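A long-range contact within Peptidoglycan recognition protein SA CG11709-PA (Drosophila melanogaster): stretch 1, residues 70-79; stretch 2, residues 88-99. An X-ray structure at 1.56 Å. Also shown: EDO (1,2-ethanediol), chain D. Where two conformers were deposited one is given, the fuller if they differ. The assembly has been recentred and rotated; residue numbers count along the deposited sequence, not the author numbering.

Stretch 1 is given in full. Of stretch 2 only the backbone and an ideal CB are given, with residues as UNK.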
# COMPACT_ATOMS: atom_id res chain seq x y z
N ASP A 70 15.34 6.28 -6.39
CA ASP A 70 16.30 6.32 -5.28
C ASP A 70 15.67 5.94 -3.94
O ASP A 70 16.10 6.41 -2.87
CB ASP A 70 16.97 7.70 -5.17
CG ASP A 70 17.77 8.04 -6.40
OD1 ASP A 70 18.26 7.12 -7.08
OD2 ASP A 70 17.96 9.21 -6.76
N PHE A 71 14.64 5.10 -3.98
CA PHE A 71 14.05 4.57 -2.76
C PHE A 71 14.80 3.30 -2.34
O PHE A 71 15.51 2.69 -3.15
CB PHE A 71 12.58 4.19 -2.99
CG PHE A 71 11.71 5.32 -3.42
CD1 PHE A 71 12.04 6.63 -3.13
CD2 PHE A 71 10.49 5.04 -4.05
CE1 PHE A 71 11.20 7.67 -3.53
CE2 PHE A 71 9.65 6.07 -4.46
CZ PHE A 71 10.01 7.37 -4.20
N ASN A 72 14.60 2.88 -1.10
CA ASN A 72 15.30 1.70 -0.60
C ASN A 72 14.63 0.42 -1.09
O ASN A 72 15.26 -0.62 -1.15
CB ASN A 72 15.37 1.72 0.93
CG ASN A 72 16.42 2.69 1.42
OD1 ASN A 72 17.48 2.81 0.82
ND2 ASN A 72 16.10 3.42 2.49
N ASP A 73 13.35 0.52 -1.46
CA ASP A 73 12.57 -0.66 -1.85
C ASP A 73 11.35 -0.14 -2.63
O ASP A 73 11.15 1.08 -2.77
CB ASP A 73 12.14 -1.41 -0.59
CG ASP A 73 11.93 -2.88 -0.83
OD1 ASP A 73 11.73 -3.29 -1.99
OD2 ASP A 73 11.88 -3.70 0.13
N ILE A 74 10.56 -1.08 -3.14
CA ILE A 74 9.25 -0.69 -3.66
C ILE A 74 8.55 0.21 -2.62
O ILE A 74 8.63 -0.02 -1.40
CB ILE A 74 8.42 -1.95 -4.02
CG1 ILE A 74 7.29 -1.60 -4.99
CG2 ILE A 74 8.06 -2.78 -2.84
CD1 ILE A 74 6.94 -2.80 -5.87
N SER A 75 7.90 1.28 -3.09
CA SER A 75 7.53 2.38 -2.17
C SER A 75 6.47 1.95 -1.15
O SER A 75 6.48 2.40 0.01
CB SER A 75 7.03 3.58 -2.95
OG SER A 75 5.80 3.24 -3.59
N TYR A 76 5.56 1.10 -1.61
CA TYR A 76 4.39 0.71 -0.79
C TYR A 76 4.74 -0.38 0.19
O TYR A 76 5.59 -1.22 -0.11
CB TYR A 76 3.26 0.21 -1.71
CG TYR A 76 3.02 1.11 -2.89
CD1 TYR A 76 2.40 2.34 -2.74
CD2 TYR A 76 3.42 0.72 -4.15
CE1 TYR A 76 2.20 3.17 -3.85
CE2 TYR A 76 3.22 1.52 -5.25
CZ TYR A 76 2.62 2.74 -5.09
OH TYR A 76 2.40 3.56 -6.19
N ASN A 77 4.05 -0.44 1.33
CA ASN A 77 4.28 -1.59 2.23
C ASN A 77 3.71 -2.89 1.65
O ASN A 77 4.33 -3.93 1.79
CB ASN A 77 3.73 -1.30 3.62
CG ASN A 77 4.51 -0.20 4.33
OD1 ASN A 77 4.18 0.96 4.20
ND2 ASN A 77 5.59 -0.57 5.02
N PHE A 78 2.53 -2.79 1.02
CA PHE A 78 1.86 -3.95 0.36
C PHE A 78 1.20 -3.51 -0.92
O PHE A 78 0.83 -2.34 -1.08
CB PHE A 78 0.77 -4.51 1.28
CG PHE A 78 1.33 -5.06 2.56
CD1 PHE A 78 1.98 -6.29 2.56
CD2 PHE A 78 1.26 -4.33 3.74
CE1 PHE A 78 2.55 -6.80 3.74
CE2 PHE A 78 1.83 -4.82 4.91
CZ PHE A 78 2.47 -6.05 4.92
N LEU A 79 1.01 -4.49 -1.81
CA LEU A 79 0.30 -4.25 -3.07
C LEU A 79 -0.73 -5.36 -3.26
O LEU A 79 -0.51 -6.48 -2.81
CB LEU A 79 1.25 -4.24 -4.28
CG LEU A 79 2.40 -3.22 -4.27
CD1 LEU A 79 3.69 -3.83 -3.65
CD2 LEU A 79 2.66 -2.66 -5.65
N UNK A 88 3.95 -8.64 -0.59
CA UNK A 88 4.82 -7.84 0.26
C UNK A 88 5.64 -6.86 -0.57
O UNK A 88 6.35 -7.27 -1.50
CB UNK A 88 5.74 -8.74 1.08
N UNK A 89 5.54 -5.57 -0.25
CA UNK A 89 6.46 -4.58 -0.81
C UNK A 89 7.54 -4.34 0.22
O UNK A 89 8.38 -5.22 0.51
CB UNK A 89 5.75 -3.28 -1.18
N UNK A 90 7.51 -3.15 0.80
CA UNK A 90 8.37 -2.84 1.91
C UNK A 90 8.09 -3.74 3.12
O UNK A 90 8.99 -4.06 3.88
CB UNK A 90 8.21 -1.37 2.29
N UNK A 91 6.83 -4.17 3.28
CA UNK A 91 6.45 -5.08 4.37
C UNK A 91 6.02 -4.43 5.68
O UNK A 91 6.15 -3.22 5.86
CB UNK A 91 7.63 -6.01 4.67
N UNK A 92 5.50 -5.23 6.61
CA UNK A 92 5.07 -4.66 7.89
C UNK A 92 6.22 -4.07 8.68
O UNK A 92 7.30 -4.68 8.78
CB UNK A 92 4.37 -5.73 8.73
N UNK A 93 5.97 -2.92 9.30
CA UNK A 93 6.90 -2.37 10.30
C UNK A 93 8.16 -1.74 9.75
O UNK A 93 9.10 -1.45 10.51
CB UNK A 93 7.31 -3.48 11.27
N UNK A 94 8.20 -1.53 8.44
CA UNK A 94 9.35 -0.90 7.80
C UNK A 94 8.85 0.33 7.07
O UNK A 94 7.75 0.34 6.49
CB UNK A 94 10.07 -1.86 6.85
N UNK A 95 9.66 1.38 7.09
CA UNK A 95 9.31 2.67 6.51
C UNK A 95 9.42 2.59 4.99
O UNK A 95 10.49 2.23 4.47
CB UNK A 95 10.21 3.78 7.06
N UNK A 96 8.34 2.94 4.30
CA UNK A 96 8.31 2.93 2.84
C UNK A 96 8.52 4.34 2.30
O UNK A 96 9.10 5.20 3.00
CB UNK A 96 6.99 2.35 2.33
N UNK A 97 8.07 4.59 1.07
CA UNK A 97 8.30 5.88 0.40
C UNK A 97 7.05 6.28 -0.43
O UNK A 97 7.17 6.98 -1.45
CB UNK A 97 9.54 5.80 -0.50
N UNK A 98 5.88 5.86 0.03
CA UNK A 98 4.63 6.07 -0.72
C UNK A 98 3.93 7.41 -0.45
O UNK A 98 3.21 7.88 -1.33
CB UNK A 98 3.66 4.94 -0.39
N UNK A 99 4.11 8.00 0.73
CA UNK A 99 3.34 9.18 1.10
C UNK A 99 4.14 10.06 2.03
O UNK A 99 4.23 9.74 3.21
CB UNK A 99 2.02 8.78 1.75
C1 EDO D . 6.31 6.03 -6.75
O1 EDO D . 6.39 7.41 -6.35
C2 EDO D . 5.09 5.37 -6.11
O2 EDO D . 5.05 5.65 -4.71

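Position 88 pairs with Phe-78 in an antiparallel, non-hydrogen-bonded bridge, its CB on the same sheet face as that side chain and 4.6 Å from Phe-78 CE1. Many residues with a CB and some length would suit. It is Glu-88, whose CA lies 4.0 Å from Phe-78 CD1 while the rest of its chain leads away from the ring.

Position 89 leaves no choice. Its ideal CB would sit 2.3 Å from Tyr-76 O and 2.9 Å from Ile-74 CG2, both clashes. Gly-89 lets the two stretches close: its N donates to Asn-77 O (2.9 Å), and its CA rests 3.1 Å from Ile-74 CG2.

At position 90 the CB points toward stretch 1, 4.0 Å from Ile-74 O, a carbonyl that invites a donor. The backbone is already held, its N giving a nearly straight bond to Tyr-76 O (2.9 Å). A short hydroxyl, serine or threonine, would fit. Thr-90 is found; OG1 donates to Ile-74 O at 2.8 Å, and CG2 packs 3.5 Å from Asn-77 ND2. A water that donates to both Asp-73 OD2 and Thr-90 O adds a second link.

Position 91 points away from stretch 1, yet its backbone angles (89/171) would jam a CB against the carbonyl O of position 90, so glycine is called for. Gly-91 N donates to Asn-77 O (2.9 Å), the acceptor that position 89 also uses, and Gly-91 O accepts from Asn-77 ND2 (2.8 Å).

The CB of position 92 points away but lies 4.3 Å from Phe-78 CZ, so a large apolar or aromatic side chain could turn back to that ring. Trp-92 does so, offering its face to the edge of Phe-78: Phe-78 CE2 to Trp-92 CD2 is 3.5 Å, with the planes at 65°.

Position 93, inside the type II turn from 91 to 94, has positive phi and faces away; glycine is favoured, asparagine conceivable. It is Gly-93.

At position 94 the sideways CB is 5.0 Å from Asn-77 ND2, a loose constraint that many residues could meet. Leu-94 contributes chiefly through its backbone, Leu-94 O accepting from Asn-77 ND2 at 2.8 Å. Position 95 points away from stretch 1, which limits nothing there, so almost any side chain would do; Arg-95 touches a crystal neighbour.

Position 96 again demands glycine, since a CB would come 2.4 Å from Ser-75 O. Gly-96 CA makes a CA-H...O contact with that oxygen at 3.4 Å.

Position 97 aims its CB at the Phe-71 ring, favouring something small and apolar. Ala-97 sets CB over one face, 3.6 Å from the ring centroid, while its N donates to Ser-75 O (2.9 Å).

Position 98 points toward Tyr-76 CD1, 3.7 Å from its CB; a flat or polar side chain could lie along the backbone here. His-98 brings CD2 to 3.3 Å from Ser-75 O, and one water joins NE2 to Asn-77 OD1.

Position 99 is out of reach and unconstrained by stretch 1, so stretch 1 gives no preference among side chains; Thr-99 OG1 instead hydrogen-bonds His-98 ND1 (2.7 Å).

Stretch 2 88-99: EGTGWGLRGAHT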
# COMPACT_ATOMS: atom_id res chain seq x y z
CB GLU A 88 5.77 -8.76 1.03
CG GLU A 88 6.70 -8.00 1.98
CD GLU A 88 7.68 -8.91 2.73
OE1 GLU A 88 8.31 -9.81 2.10
OE2 GLU A 88 7.82 -8.71 3.95
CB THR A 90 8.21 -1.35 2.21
OG1 THR A 90 9.02 -0.59 1.28
CG2 THR A 90 8.78 -1.02 3.55
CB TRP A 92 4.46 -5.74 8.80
CG TRP A 92 3.08 -6.21 8.49
CD1 TRP A 92 2.71 -7.50 8.24
CD2 TRP A 92 1.87 -5.42 8.40
NE1 TRP A 92 1.35 -7.56 8.00
CE2 TRP A 92 0.81 -6.31 8.11
CE3 TRP A 92 1.56 -4.07 8.59
CZ2 TRP A 92 -0.51 -5.89 7.96
CZ3 TRP A 92 0.24 -3.65 8.44
CH2 TRP A 92 -0.78 -4.57 8.11
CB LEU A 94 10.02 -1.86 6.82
CG LEU A 94 10.80 -3.02 7.48
CD1 LEU A 94 11.10 -4.12 6.47
CD2 LEU A 94 12.09 -2.53 8.07
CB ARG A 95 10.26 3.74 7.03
CG ARG A 95 9.96 5.13 6.49
CD ARG A 95 10.49 6.21 7.40
NE ARG A 95 11.90 6.42 7.18
CZ ARG A 95 12.83 6.63 8.11
NH1 ARG A 95 12.57 6.55 9.42
NH2 ARG A 95 14.06 6.84 7.70
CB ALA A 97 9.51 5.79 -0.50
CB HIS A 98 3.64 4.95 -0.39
CG HIS A 98 3.52 4.72 1.07
ND1 HIS A 98 2.68 5.46 1.88
CD2 HIS A 98 4.24 3.92 1.90
CE1 HIS A 98 2.87 5.10 3.14
NE2 HIS A 98 3.79 4.16 3.18
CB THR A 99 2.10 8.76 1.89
OG1 THR A 99 1.41 7.73 1.17
CG2 THR A 99 1.08 9.92 1.98
O HOH W 1 13.30 3.52 3.45
O HOH W 2 11.69 -3.48 2.92
O HOH W 3 5.60 3.21 5.18
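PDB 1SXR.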